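Local coordinates for phosphoenolpyruvate-protein phosphotransferase (PDB 3TRC) that probably passes the phosphoryl group of phosphoenolpyruvate to a protein histidine, and is represented here by its GAF domain, at residues 44-49 with 69-74; 53-58 with 78-83; 11-16 with 149-154. All coordinates share one frame; numbering follows the deposited sequence.

Contact 1 of 3, residues 44-49 with 69-74; sequences SLFICD and GKLRLK
Leu71, Arg72 and Leu73 reach Phe46 and Asp49 across an intervening strand, since strand 54-61 lies between 42-49 and 72-74 in the antiparallel sheet. Phe46 and Arg72, whose CA atoms are 8.7 Å apart, mark the closest backbone approach, and side chains must bridge that gap. Leu71 comes first. Its CB points toward strand 42-49, and its methyl CD2 lies at the edge of the Phe46 ring, near the ring plane, 4.1 Å from CE2 of Phe46. Arg72 behaves differently: its CB starts away from strand 42-49, but the chain, extended from CG to NE, carries the guanidinium back to Asp49. There Arg72 NH1 gives a fairly straight hydrogen bond of 2.8 Å to Asp49 OD2, with an angle of 163° at the hydrogen, as the main part of a salt bridge. OD2 lies close to the guanidinium plane and is approached on its anti side, while the carboxylate is turned 62° against the guanidinium. Arg72 NH2 adds a weak, bent bond to the same oxygen. The anti placement of Asp49 CG relative to the backbone N (chi1 -176°) swings the carboxylate out toward Arg72. Leu73, two residues after Leu71, again turns its CB toward Phe46, and its CD1 meets CE2 of Phe46 at 3.7 Å. A branched leucine suits both flanking positions, because one methyl can meet the aromatic ring while the backbone keeps its distance. Arg72 NH1 is also paired with Glu54, and Asp49 OD2 accepts from His52 ND1. The chemistry is therefore divided: Leu71 and Leu73 give apolar contact to one side of the Phe46 ring, while Arg72 between them joins a small charge network whose two acids probably offset the charge of Arg72.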
ATOM      1  N   SER A  44       7.349 -17.322  -0.929  1.00 12.51           N
ATOM      2  CA  SER A  44       8.468 -17.254   0.002  1.00 10.74           C
ATOM      3  C   SER A  44       9.042 -15.848   0.038  1.00 13.03           C
ATOM      4  O   SER A  44       9.010 -15.129  -0.959  1.00 14.68           O
ATOM      5  CB  SER A  44       9.566 -18.247  -0.407  1.00 13.52           C
ATOM      6  OG  SER A  44       9.050 -19.573  -0.440  1.00 15.17           O
ATOM      7  N   LEU A  45       9.572 -15.468   1.194  1.00 11.31           N
ATOM      8  CA  LEU A  45      10.167 -14.152   1.358  1.00 11.81           C
ATOM      9  C   LEU A  45      11.574 -14.332   1.905  1.00 11.79           C
ATOM     10  O   LEU A  45      11.770 -14.995   2.921  1.00 12.44           O
ATOM     11  CB  LEU A  45       9.309 -13.300   2.299  1.00 16.99           C
ATOM     12  CG  LEU A  45       9.571 -11.792   2.283  1.00 26.93           C
ATOM     13  CD1 LEU A  45       8.342 -11.030   2.755  1.00 33.17           C
ATOM     14  CD2 LEU A  45      10.790 -11.444   3.121  1.00 26.44           C
ATOM     15  N   PHE A  46      12.546 -13.768   1.195  1.00 12.04           N
ATOM     16  CA  PHE A  46      13.946 -13.854   1.580  1.00 11.68           C
ATOM     17  C   PHE A  46      14.413 -12.479   1.999  1.00 12.94           C
ATOM     18  O   PHE A  46      13.997 -11.473   1.421  1.00 13.21           O
ATOM     19  CB  PHE A  46      14.805 -14.310   0.396  1.00 12.72           C
ATOM     20  CG  PHE A  46      14.566 -15.732  -0.027  1.00 11.61           C
ATOM     21  CD1 PHE A  46      13.556 -16.047  -0.917  1.00 14.56           C
ATOM     22  CD2 PHE A  46      15.376 -16.754   0.453  1.00 15.03           C
ATOM     23  CE1 PHE A  46      13.345 -17.362  -1.319  1.00 15.43           C
ATOM     24  CE2 PHE A  46      15.169 -18.067   0.066  1.00 13.04           C
ATOM     25  CZ  PHE A  46      14.162 -18.374  -0.821  1.00 13.13           C
ATOM     26  N   ILE A  47      15.288 -12.431   2.993  1.00 12.55           N
ATOM     27  CA  ILE A  47      15.891 -11.166   3.388  1.00 12.27           C
ATOM     28  C   ILE A  47      17.401 -11.230   3.176  1.00 13.15           C
ATOM     29  O   ILE A  47      18.028 -12.261   3.426  1.00 14.99           O
ATOM     30  CB  ILE A  47      15.544 -10.813   4.847  1.00 15.58           C
ATOM     31  CG1 ILE A  47      14.033 -10.583   4.978  1.00 18.83           C
ATOM     32  CG2 ILE A  47      16.289  -9.566   5.291  1.00 14.08           C
ATOM     33  CD1 ILE A  47      13.622  -9.972   6.305  1.00 23.83           C
ATOM     34  N   CYS A  48      17.977 -10.131   2.691  1.00 13.17           N
ATOM     35  CA  CYS A  48      19.418 -10.074   2.465  1.00 13.57           C
ATOM     36  C   CYS A  48      20.211 -10.128   3.761  1.00 16.48           C
ATOM     37  O   CYS A  48      19.898  -9.425   4.726  1.00 17.49           O
ATOM     38  CB  CYS A  48      19.789  -8.792   1.725  1.00 14.05           C
ATOM     39  SG  CYS A  48      19.117  -8.683   0.079  1.00 16.79           S
ATOM     40  N   ASP A  49      21.245 -10.965   3.763  1.00 14.48           N
ATOM     41  CA  ASP A  49      22.231 -11.017   4.840  1.00 13.88           C
ATOM     42  C   ASP A  49      23.528 -10.523   4.221  1.00 15.33           C
ATOM     43  O   ASP A  49      24.314 -11.307   3.695  1.00 18.12           O
ATOM     44  CB  ASP A  49      22.384 -12.460   5.344  1.00 15.99           C
ATOM     45  CG  ASP A  49      23.331 -12.578   6.527  1.00 22.48           C
ATOM     46  OD1 ASP A  49      23.981 -11.574   6.887  1.00 25.03           O
ATOM     47  OD2 ASP A  49      23.428 -13.686   7.096  1.00 21.50           O
ATOM     48  N   GLY A  69      14.474 -19.369   8.238  1.00 14.13           N
ATOM     49  CA  GLY A  69      15.568 -18.960   9.100  1.00 16.18           C
ATOM     50  C   GLY A  69      16.846 -19.714   8.797  1.00 16.08           C
ATOM     51  O   GLY A  69      17.893 -19.424   9.382  1.00 19.78           O
ATOM     52  N   LYS A  70      16.768 -20.669   7.871  1.00 15.22           N
ATOM     53  CA  LYS A  70      17.880 -21.582   7.602  1.00 16.41           C
ATOM     54  C   LYS A  70      18.340 -21.613   6.138  1.00 15.99           C
ATOM     55  O   LYS A  70      19.537 -21.595   5.859  1.00 17.05           O
ATOM     56  CB  LYS A  70      17.509 -23.001   8.053  1.00 16.55           C
ATOM     57  CG  LYS A  70      17.104 -23.106   9.520  1.00 17.97           C
ATOM     58  CD  LYS A  70      18.259 -22.705  10.431  1.00 23.74           C
ATOM     59  CE  LYS A  70      17.859 -22.734  11.897  1.00 27.52           C
ATOM     60  NZ  LYS A  70      18.961 -22.243  12.774  1.00 35.45           N
ATOM     61  N   LEU A  71      17.397 -21.689   5.205  1.00 14.45           N
ATOM     62  CA  LEU A  71      17.744 -21.774   3.790  1.00 14.16           C
ATOM     63  C   LEU A  71      18.467 -20.513   3.333  1.00 14.23           C
ATOM     64  O   LEU A  71      17.945 -19.410   3.464  1.00 14.21           O
ATOM     65  CB  LEU A  71      16.492 -21.995   2.943  1.00 13.61           C
ATOM     66  CG  LEU A  71      16.725 -22.040   1.432  1.00 14.71           C
ATOM     67  CD1 LEU A  71      17.635 -23.202   1.053  1.00 15.90           C
ATOM     68  CD2 LEU A  71      15.396 -22.129   0.704  1.00 16.10           C
ATOM     69  N   ARG A  72      19.674 -20.690   2.802  1.00 13.46           N
ATOM     70  CA  ARG A  72      20.495 -19.573   2.349  1.00 15.79           C
ATOM     71  C   ARG A  72      20.900 -19.753   0.891  1.00 17.80           C
ATOM     72  O   ARG A  72      21.309 -20.839   0.472  1.00 21.31           O
ATOM     73  CB  ARG A  72      21.731 -19.419   3.244  1.00 16.60           C
ATOM     74  CG  ARG A  72      21.386 -18.948   4.644  1.00 18.23           C
ATOM     75  CD  ARG A  72      22.541 -19.054   5.629  1.00 19.24           C
ATOM     76  NE  ARG A  72      22.185 -18.364   6.863  1.00 19.95           N
ATOM     77  CZ  ARG A  72      22.374 -17.064   7.065  1.00 19.84           C
ATOM     78  NH1 ARG A  72      22.950 -16.320   6.126  1.00 18.69           N
ATOM     79  NH2 ARG A  72      22.000 -16.512   8.209  1.00 21.82           N
ATOM     80  N   LEU A  73      20.770 -18.680   0.117  1.00 13.96           N
ATOM     81  CA  LEU A  73      21.098 -18.699  -1.302  1.00 14.25           C
ATOM     82  C   LEU A  73      22.104 -17.590  -1.563  1.00 16.04           C
ATOM     83  O   LEU A  73      21.923 -16.472  -1.097  1.00 15.35           O
ATOM     84  CB  LEU A  73      19.837 -18.467  -2.136  1.00 16.55           C
ATOM     85  CG  LEU A  73      18.701 -19.474  -1.937  1.00 17.63           C
ATOM     86  CD1 LEU A  73      17.466 -19.042  -2.726  1.00 17.94           C
ATOM     87  CD2 LEU A  73      19.143 -20.866  -2.345  1.00 19.34           C
ATOM     88  N   LYS A  74      23.166 -17.894  -2.301  1.00 16.03           N
ATOM     89  CA  LYS A  74      24.223 -16.912  -2.522  1.00 15.66           C
ATOM     90  C   LYS A  74      23.787 -15.770  -3.431  1.00 13.59           C
ATOM     91  O   LYS A  74      23.082 -15.983  -4.423  1.00 15.19           O
ATOM     92  CB  LYS A  74      25.470 -17.586  -3.101  1.00 19.51           C
ATOM     93  CG  LYS A  74      26.141 -18.567  -2.155  1.00 24.39           C
ATOM     94  CD  LYS A  74      26.728 -17.850  -0.955  1.00 31.31           C
ATOM     95  CE  LYS A  74      27.561 -18.791  -0.100  1.00 35.92           C
ATOM     96  NZ  LYS A  74      28.128 -18.094   1.089  1.00 37.04           N
TER

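Contact 2 of 3, residues 53-58 with 78-83; sequences GEYVLM and GLIGLV. With NA (sodium ion), chain C; PO4 (phosphate ion), chain B.
Tyr55 on strand 54-61 and Gly81 on helix 78-86 bring their backbones closest, with CA atoms 8.4 Å apart, so that helix and strand are separated by roughly the depth of one aromatic side chain. The Tyr55 ring fills that depth. Its CG is anti to the carbonyl carbon (chi1 -62°), which sends the ring off the strand toward the helix, where CE2 comes within 4.1 Å of Gly81 CA. The ring thus rests near a residue without a side chain. Ile80, one residue earlier, offers its methyl CG2 beside CD2 of the same ring at a looser 4.5 Å. The phenol ends at a sodium ion held between the ring's tip and the helix: Tyr55 OH binds it at 2.7 Å, and the ion lies at the ring edge, in the ring plane. Gly81 O, a backbone atom, completes the bridge between the segments with a 2.9 Å bond to sodium. Glu85, one turn further along the same helix, contributes OE2, and Gly76 also belongs to the site.

A phosphate ion, probably from the crystallisation liquor, occupies the beginning of the helix. Leu79 N bonds its O4 at 2.8 Å and Ile80 N its O3 at 2.9 Å, both nearly straight; the helix dipole would be expected to favour an anion here. Lys102 N and Arg104 NH1 hold the phosphate as well. Gly78 has a backbone conformation (phi 67°) readily taken by glycine, and its CA passes 3.4 Å from phosphate O4, where a side chain would run into the anion. A short helix laid beside the antiparallel sheet, with small groups bound around it, is consistent with the ligand-binding side of the GAF fold, although neither ion is known to be the natural ligand.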
ATOM      1  N   GLY A  53      26.674 -12.399   2.336  1.00 14.34           N
ATOM      2  CA  GLY A  53      26.372 -12.372   0.915  1.00 15.93           C
ATOM      3  C   GLY A  53      25.383 -13.447   0.504  1.00 15.80           C
ATOM      4  O   GLY A  53      25.556 -14.118  -0.518  1.00 14.90           O
ATOM      5  N   GLU A  54      24.340 -13.609   1.311  1.00 15.39           N
ATOM      6  CA  GLU A  54      23.322 -14.624   1.077  1.00 13.30           C
ATOM      7  C   GLU A  54      21.931 -14.081   1.345  1.00 13.42           C
ATOM      8  O   GLU A  54      21.740 -13.227   2.207  1.00 17.51           O
ATOM      9  CB  GLU A  54      23.547 -15.825   2.002  1.00 14.54           C
ATOM     10  CG  GLU A  54      24.849 -16.564   1.789  1.00 19.92           C
ATOM     11  CD  GLU A  54      25.154 -17.543   2.909  1.00 22.20           C
ATOM     12  OE1 GLU A  54      24.822 -17.253   4.082  1.00 21.88           O
ATOM     13  OE2 GLU A  54      25.727 -18.610   2.615  1.00 28.78           O
ATOM     14  N   TYR A  55      20.964 -14.590   0.593  1.00 12.54           N
ATOM     15  CA  TYR A  55      19.559 -14.408   0.909  1.00 13.51           C
ATOM     16  C   TYR A  55      19.163 -15.459   1.925  1.00 15.17           C
ATOM     17  O   TYR A  55      19.513 -16.623   1.769  1.00 17.80           O
ATOM     18  CB  TYR A  55      18.726 -14.614  -0.346  1.00 13.19           C
ATOM     19  CG  TYR A  55      19.056 -13.628  -1.421  1.00 13.89           C
ATOM     20  CD1 TYR A  55      18.674 -12.307  -1.279  1.00 18.24           C
ATOM     21  CD2 TYR A  55      19.747 -14.005  -2.563  1.00 14.87           C
ATOM     22  CE1 TYR A  55      18.951 -11.383  -2.228  1.00 21.03           C
ATOM     23  CE2 TYR A  55      20.046 -13.064  -3.540  1.00 16.76           C
ATOM     24  CZ  TYR A  55      19.632 -11.748  -3.350  1.00 19.04           C
ATOM     25  OH  TYR A  55      19.869 -10.757  -4.262  1.00 24.53           O
ATOM     26  N   VAL A  56      18.426 -15.055   2.954  1.00 12.41           N
ATOM     27  CA  VAL A  56      17.955 -16.001   3.963  1.00 11.68           C
ATOM     28  C   VAL A  56      16.440 -16.116   3.920  1.00 11.73           C
ATOM     29  O   VAL A  56      15.738 -15.112   3.944  1.00 13.80           O
ATOM     30  CB  VAL A  56      18.364 -15.550   5.375  1.00 15.52           C
ATOM     31  CG1 VAL A  56      17.955 -16.606   6.403  1.00 17.31           C
ATOM     32  CG2 VAL A  56      19.857 -15.299   5.430  1.00 19.61           C
ATOM     33  N   LEU A  57      15.927 -17.337   3.841  1.00 11.11           N
ATOM     34  CA  LEU A  57      14.480 -17.519   3.840  1.00 13.94           C
ATOM     35  C   LEU A  57      13.915 -17.079   5.185  1.00 13.57           C
ATOM     36  O   LEU A  57      14.365 -17.543   6.237  1.00 13.29           O
ATOM     37  CB  LEU A  57      14.130 -18.982   3.579  1.00 11.07           C
ATOM     38  CG  LEU A  57      12.633 -19.280   3.555  1.00 11.04           C
ATOM     39  CD1 LEU A  57      11.984 -18.625   2.337  1.00 13.58           C
ATOM     40  CD2 LEU A  57      12.405 -20.791   3.543  1.00 11.67           C
HETATM   41  N   MSE A  58      12.932 -16.182   5.163  1.00 12.46           N
HETATM   42  CA  MSE A  58      12.377 -15.655   6.414  1.00 14.46           C
HETATM   43  C   MSE A  58      10.883 -15.935   6.609  1.00 12.05           C
HETATM   44  O   MSE A  58      10.348 -15.766   7.707  1.00 14.85           O
HETATM   45  CB  MSE A  58      12.700 -14.160   6.557  1.00 15.75           C
HETATM   46  CG  MSE A  58      14.191 -13.873   6.803  1.00 19.30           C
HETATM   47 SE   MSE A  58      14.915 -14.727   8.409  1.00 27.14          SE
HETATM   48  CE  MSE A  58      14.012 -13.622   9.730  1.00 40.44           C
ATOM     49  N   GLY A  78      21.648 -18.347  -9.356  1.00 19.60           N
ATOM     50  CA  GLY A  78      20.325 -18.851  -9.659  1.00 19.01           C
ATOM     51  C   GLY A  78      19.348 -17.789 -10.120  1.00 18.33           C
ATOM     52  O   GLY A  78      19.701 -16.633 -10.350  1.00 19.55           O
ATOM     53  N   LEU A  79      18.094 -18.196 -10.256  1.00 17.93           N
ATOM     54  CA  LEU A  79      17.052 -17.311 -10.730  1.00 15.34           C
ATOM     55  C   LEU A  79      16.739 -16.247  -9.680  1.00 16.46           C
ATOM     56  O   LEU A  79      16.546 -15.077 -10.002  1.00 16.68           O
ATOM     57  CB  LEU A  79      15.804 -18.132 -11.053  1.00 22.08           C
ATOM     58  CG  LEU A  79      14.687 -17.442 -11.824  1.00 23.23           C
ATOM     59  CD1 LEU A  79      15.231 -16.759 -13.079  1.00 20.34           C
ATOM     60  CD2 LEU A  79      13.615 -18.467 -12.177  1.00 25.12           C
ATOM     61  N   ILE A  80      16.675 -16.658  -8.421  1.00 16.10           N
ATOM     62  CA  ILE A  80      16.421 -15.707  -7.346  1.00 17.36           C
ATOM     63  C   ILE A  80      17.543 -14.667  -7.267  1.00 15.68           C
ATOM     64  O   ILE A  80      17.285 -13.469  -7.100  1.00 15.24           O
ATOM     65  CB  ILE A  80      16.185 -16.428  -6.001  1.00 19.09           C
ATOM     66  CG1 ILE A  80      14.861 -17.192  -6.075  1.00 19.99           C
ATOM     67  CG2 ILE A  80      16.175 -15.440  -4.849  1.00 18.37           C
ATOM     68  CD1 ILE A  80      14.588 -18.125  -4.909  1.00 19.15           C
ATOM     69  N   GLY A  81      18.784 -15.125  -7.417  1.00 16.79           N
ATOM     70  CA  GLY A  81      19.918 -14.222  -7.504  1.00 19.18           C
ATOM     71  C   GLY A  81      19.776 -13.251  -8.662  1.00 18.65           C
ATOM     72  O   GLY A  81      20.111 -12.074  -8.550  1.00 17.48           O
ATOM     73  N   LEU A  82      19.262 -13.737  -9.787  1.00 14.14           N
ATOM     74  CA  LEU A  82      19.106 -12.876 -10.953  1.00 14.85           C
ATOM     75  C   LEU A  82      18.084 -11.768 -10.691  1.00 15.88           C
ATOM     76  O   LEU A  82      18.295 -10.620 -11.081  1.00 18.20           O
ATOM     77  CB  LEU A  82      18.741 -13.705 -12.184  1.00 17.94           C
ATOM     78  CG  LEU A  82      18.741 -12.979 -13.528  1.00 20.76           C
ATOM     79  CD1 LEU A  82      20.089 -12.301 -13.786  1.00 22.09           C
ATOM     80  CD2 LEU A  82      18.386 -13.952 -14.647  1.00 21.15           C
ATOM     81  N   VAL A  83      16.985 -12.104 -10.014  1.00 15.49           N
ATOM     82  CA  VAL A  83      16.016 -11.087  -9.615  1.00 14.80           C
ATOM     83  C   VAL A  83      16.701 -10.005  -8.774  1.00 15.41           C
ATOM     84  O   VAL A  83      16.503  -8.811  -8.990  1.00 14.93           O
ATOM     85  CB  VAL A  83      14.870 -11.683  -8.774  1.00 14.82           C
ATOM     86  CG1 VAL A  83      13.951 -10.576  -8.269  1.00 13.84           C
ATOM     87  CG2 VAL A  83      14.095 -12.734  -9.571  1.00 17.59           C
TER
HETATM   88 NA    NA C 170      21.625 -11.399  -6.175  1.00 34.94          NA
HETATM   89  P   PO4 B 169      17.411 -20.744  -7.849  1.00 27.62           P
HETATM   90  O1  PO4 B 169      18.711 -21.161  -7.211  1.00 26.86           O
HETATM   91  O2  PO4 B 169      16.305 -21.680  -7.411  1.00 34.60           O
HETATM   92  O3  PO4 B 169      17.054 -19.336  -7.454  1.00 27.38           O
HETATM   93  O4  PO4 B 169      17.525 -20.826  -9.351  1.00 24.49           O

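Contact 3 of 3, residues 11-16 with 149-154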
ATOM      1  N   ARG A  11      -6.239  -3.932  -0.405  1.00 26.32           N
ATOM      2  CA  ARG A  11      -6.887  -3.197   0.667  1.00 29.49           C
ATOM      3  C   ARG A  11      -6.845  -3.996   1.969  1.00 29.98           C
ATOM      4  O   ARG A  11      -6.442  -3.481   3.010  1.00 34.15           O
ATOM      5  CB  ARG A  11      -8.331  -2.883   0.275  1.00 33.19           C
ATOM      6  CG  ARG A  11      -9.046  -1.904   1.183  1.00 37.56           C
ATOM      7  CD  ARG A  11     -10.517  -1.832   0.803  1.00 39.26           C
ATOM      8  NE  ARG A  11     -11.158  -3.143   0.890  1.00 40.48           N
ATOM      9  CZ  ARG A  11     -12.251  -3.490   0.216  1.00 40.92           C
ATOM     10  NH1 ARG A  11     -12.828  -2.624  -0.605  1.00 42.14           N
ATOM     11  NH2 ARG A  11     -12.765  -4.706   0.358  1.00 37.09           N
ATOM     12  N   GLN A  12      -7.247  -5.262   1.898  1.00 28.58           N
ATOM     13  CA  GLN A  12      -7.304  -6.127   3.074  1.00 28.19           C
ATOM     14  C   GLN A  12      -5.922  -6.469   3.638  1.00 27.63           C
ATOM     15  O   GLN A  12      -5.723  -6.449   4.854  1.00 25.70           O
ATOM     16  CB  GLN A  12      -8.086  -7.410   2.764  1.00 31.14           C
ATOM     17  CG  GLN A  12      -7.993  -8.493   3.841  1.00 31.79           C
ATOM     18  CD  GLN A  12      -8.813  -8.181   5.088  1.00 34.27           C
ATOM     19  OE1 GLN A  12      -9.671  -7.298   5.081  1.00 33.77           O
ATOM     20  NE2 GLN A  12      -8.549  -8.913   6.164  1.00 34.95           N
ATOM     21  N   ILE A  13      -4.972  -6.781   2.760  0.80 25.42           N
ATOM     22  CA  ILE A  13      -3.639  -7.165   3.217  0.80 23.82           C
ATOM     23  C   ILE A  13      -2.823  -5.974   3.723  0.80 24.49           C
ATOM     24  O   ILE A  13      -2.036  -6.114   4.654  0.80 26.05           O
ATOM     25  CB  ILE A  13      -2.846  -7.926   2.137  0.80 22.05           C
ATOM     26  CG1 ILE A  13      -1.570  -8.514   2.732  0.80 20.71           C
ATOM     27  CG2 ILE A  13      -2.502  -7.011   0.968  0.80 26.36           C
ATOM     28  CD1 ILE A  13      -0.873  -9.490   1.812  0.80 25.25           C
ATOM     29  N   THR A  14      -3.008  -4.811   3.108  1.00 24.39           N
ATOM     30  CA  THR A  14      -2.316  -3.602   3.550  1.00 27.85           C
ATOM     31  C   THR A  14      -2.765  -3.331   4.981  1.00 30.26           C
ATOM     32  O   THR A  14      -1.963  -2.983   5.848  1.00 29.90           O
ATOM     33  CB  THR A  14      -2.634  -2.392   2.643  1.00 28.72           C
ATOM     34  OG1 THR A  14      -2.291  -2.710   1.285  1.00 27.41           O
ATOM     35  CG2 THR A  14      -1.840  -1.166   3.075  1.00 29.74           C
ATOM     36  N   GLN A  15      -4.062  -3.521   5.210  1.00 29.14           N
ATOM     37  CA  GLN A  15      -4.665  -3.428   6.534  1.00 33.03           C
ATOM     38  C   GLN A  15      -4.014  -4.395   7.516  1.00 30.37           C
ATOM     39  O   GLN A  15      -3.589  -4.005   8.603  1.00 29.10           O
ATOM     40  CB  GLN A  15      -6.156  -3.751   6.440  1.00 37.18           C
ATOM     41  CG  GLN A  15      -6.906  -3.620   7.744  1.00 43.12           C
ATOM     42  CD  GLN A  15      -7.401  -2.211   7.972  1.00 49.66           C
ATOM     43  OE1 GLN A  15      -6.654  -1.346   8.429  1.00 52.43           O
ATOM     44  NE2 GLN A  15      -8.664  -1.967   7.641  1.00 50.27           N
ATOM     45  N   GLU A  16      -3.948  -5.662   7.130  1.00 27.11           N
ATOM     46  CA  GLU A  16      -3.399  -6.695   7.999  1.00 25.11           C
ATOM     47  C   GLU A  16      -1.906  -6.506   8.291  1.00 24.31           C
ATOM     48  O   GLU A  16      -1.457  -6.746   9.409  1.00 25.89           O
ATOM     49  CB  GLU A  16      -3.670  -8.091   7.422  1.00 29.35           C
ATOM     50  CG  GLU A  16      -5.110  -8.571   7.582  1.00 34.13           C
ATOM     51  CD  GLU A  16      -5.309  -9.999   7.092  1.00 40.83           C
ATOM     52  OE1 GLU A  16      -4.583 -10.426   6.170  1.00 41.28           O
ATOM     53  OE2 GLU A  16      -6.188 -10.700   7.633  1.00 44.72           O
ATOM     54  N   VAL A 149       4.131  -6.271  -6.876  1.00 15.63           N
ATOM     55  CA  VAL A 149       5.129  -5.209  -6.858  1.00 16.67           C
ATOM     56  C   VAL A 149       4.724  -4.123  -5.871  1.00 20.73           C
ATOM     57  O   VAL A 149       5.530  -3.672  -5.057  1.00 20.47           O
ATOM     58  CB  VAL A 149       5.351  -4.611  -8.258  1.00 17.75           C
ATOM     59  CG1 VAL A 149       6.116  -3.294  -8.170  1.00 19.39           C
ATOM     60  CG2 VAL A 149       6.086  -5.606  -9.138  1.00 15.66           C
ATOM     61  N   THR A 150       3.462  -3.712  -5.940  1.00 19.59           N
ATOM     62  CA  THR A 150       2.951  -2.693  -5.035  1.00 18.79           C
ATOM     63  C   THR A 150       3.089  -3.162  -3.595  1.00 17.42           C
ATOM     64  O   THR A 150       3.486  -2.393  -2.710  1.00 22.35           O
ATOM     65  CB  THR A 150       1.473  -2.357  -5.361  1.00 16.68           C
ATOM     66  OG1 THR A 150       1.388  -1.915  -6.718  1.00 22.85           O
ATOM     67  CG2 THR A 150       0.966  -1.257  -4.453  1.00 21.08           C
ATOM     68  N   LEU A 151       2.793  -4.436  -3.364  1.00 18.29           N
ATOM     69  CA  LEU A 151       2.938  -5.041  -2.047  1.00 18.26           C
ATOM     70  C   LEU A 151       4.393  -5.027  -1.565  1.00 22.99           C
ATOM     71  O   LEU A 151       4.665  -4.736  -0.398  1.00 19.44           O
ATOM     72  CB  LEU A 151       2.415  -6.471  -2.074  1.00 24.62           C
ATOM     73  CG  LEU A 151       2.430  -7.245  -0.758  1.00 27.74           C
ATOM     74  CD1 LEU A 151       1.602  -6.515   0.291  1.00 31.22           C
ATOM     75  CD2 LEU A 151       1.912  -8.655  -0.973  1.00 28.09           C
ATOM     76  N   ALA A 152       5.319  -5.346  -2.465  1.00 19.17           N
ATOM     77  CA  ALA A 152       6.736  -5.391  -2.114  1.00 18.07           C
ATOM     78  C   ALA A 152       7.268  -4.043  -1.632  1.00 18.02           C
ATOM     79  O   ALA A 152       8.215  -3.987  -0.844  1.00 15.97           O
ATOM     80  CB  ALA A 152       7.567  -5.896  -3.294  1.00 18.23           C
ATOM     81  N   ILE A 153       6.680  -2.956  -2.120  1.00 17.25           N
ATOM     82  CA  ILE A 153       7.046  -1.627  -1.643  1.00 19.90           C
ATOM     83  C   ILE A 153       6.725  -1.515  -0.157  1.00 21.35           C
ATOM     84  O   ILE A 153       7.503  -0.968   0.624  1.00 20.56           O
ATOM     85  CB  ILE A 153       6.313  -0.531  -2.431  1.00 19.74           C
ATOM     86  CG1 ILE A 153       6.692  -0.635  -3.911  1.00 23.46           C
ATOM     87  CG2 ILE A 153       6.647   0.846  -1.877  1.00 20.97           C
ATOM     88  CD1 ILE A 153       5.878   0.235  -4.828  1.00 27.22           C
ATOM     89  N   HIS A 154       5.574  -2.055   0.227  1.00 19.20           N
ATOM     90  CA  HIS A 154       5.144  -2.054   1.619  1.00 20.99           C
ATOM     91  C   HIS A 154       6.099  -2.914   2.444  1.00 17.63           C
ATOM     92  O   HIS A 154       6.546  -2.515   3.515  1.00 16.99           O
ATOM     93  CB  HIS A 154       3.713  -2.597   1.702  1.00 25.35           C
ATOM     94  CG  HIS A 154       2.979  -2.226   2.953  1.00 28.22           C
ATOM     95  ND1 HIS A 154       3.565  -1.537   3.996  1.00 28.53           N
ATOM     96  CD2 HIS A 154       1.700  -2.455   3.330  1.00 25.21           C
ATOM     97  CE1 HIS A 154       2.678  -1.358   4.957  1.00 24.60           C
ATOM     98  NE2 HIS A 154       1.536  -1.908   4.579  1.00 27.21           N
TER
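His154 meets Thr14 where helix 142-164 packs alongside helix 3-19, the two running in the same general direction within the helical layer that backs the sheet of this GAF domain. The histidine can be followed outward. Its CB points toward the partner helix, and CG stands anti to the backbone N (chi1 -160°), which holds the ring away from its own helix. CD2 then touches the Thr14 methyl CG2 at 3.8 Å and lies 4.2 Å from Thr14 CA. At the tip, NE2 is also 3.8 Å from CG2, so the methyl sits against the CD2-NE2 side of the imidazole, obliquely to its plane. Val17 and Asn18 of helix 3-19 in the same chain also touch His154.

Threonine suits this place because its two branches do different work: OG1 bonds back to Leu10 O in its own helix, which leaves CG2 for the ring. Beside this pair, Ile13 and Leu151 form a small apolar contact, their side chains crossing at about a right angle. Ile13 was modelled in two conformers; in one of them CD1 lies 4.0 Å from Leu151 CD2, so this touch is less certain. Leu29 and Val30 of helix 23-37 lie against Ile13 and Leu151 respectively, so a third helix joins the packing. The second subunit also comes in: Thr14 packs on Ile153 of that subunit, and Thr150 on Arg11 of that subunit, which places this helix pair at the dimer interface. As a last detail, Thr14 O lies in the plane of the His154 ring, at its edge, 3.9 Å from NE2.

Contacts 1 and 2 are neighbours, their centres about 6 Å apart, and they interlock: along the chain their segments alternate as 44-49, 53-58, 69-74, 78-83. The three strands involved are consecutive in sequence and adjacent in the sheet, with 54-61 in the middle; backbone pairing of Tyr55 with Leu73 ties the two contacts together. Contact 3 lies about 21 Å from contact 1 and 22 Å from contact 2, centre to centre, on the other side of the chain's centre. Its helices come from the two ends of the chain and enclose the other contacts in sequence. The domain thus separates an ion-binding side from a helical, dimer-forming side.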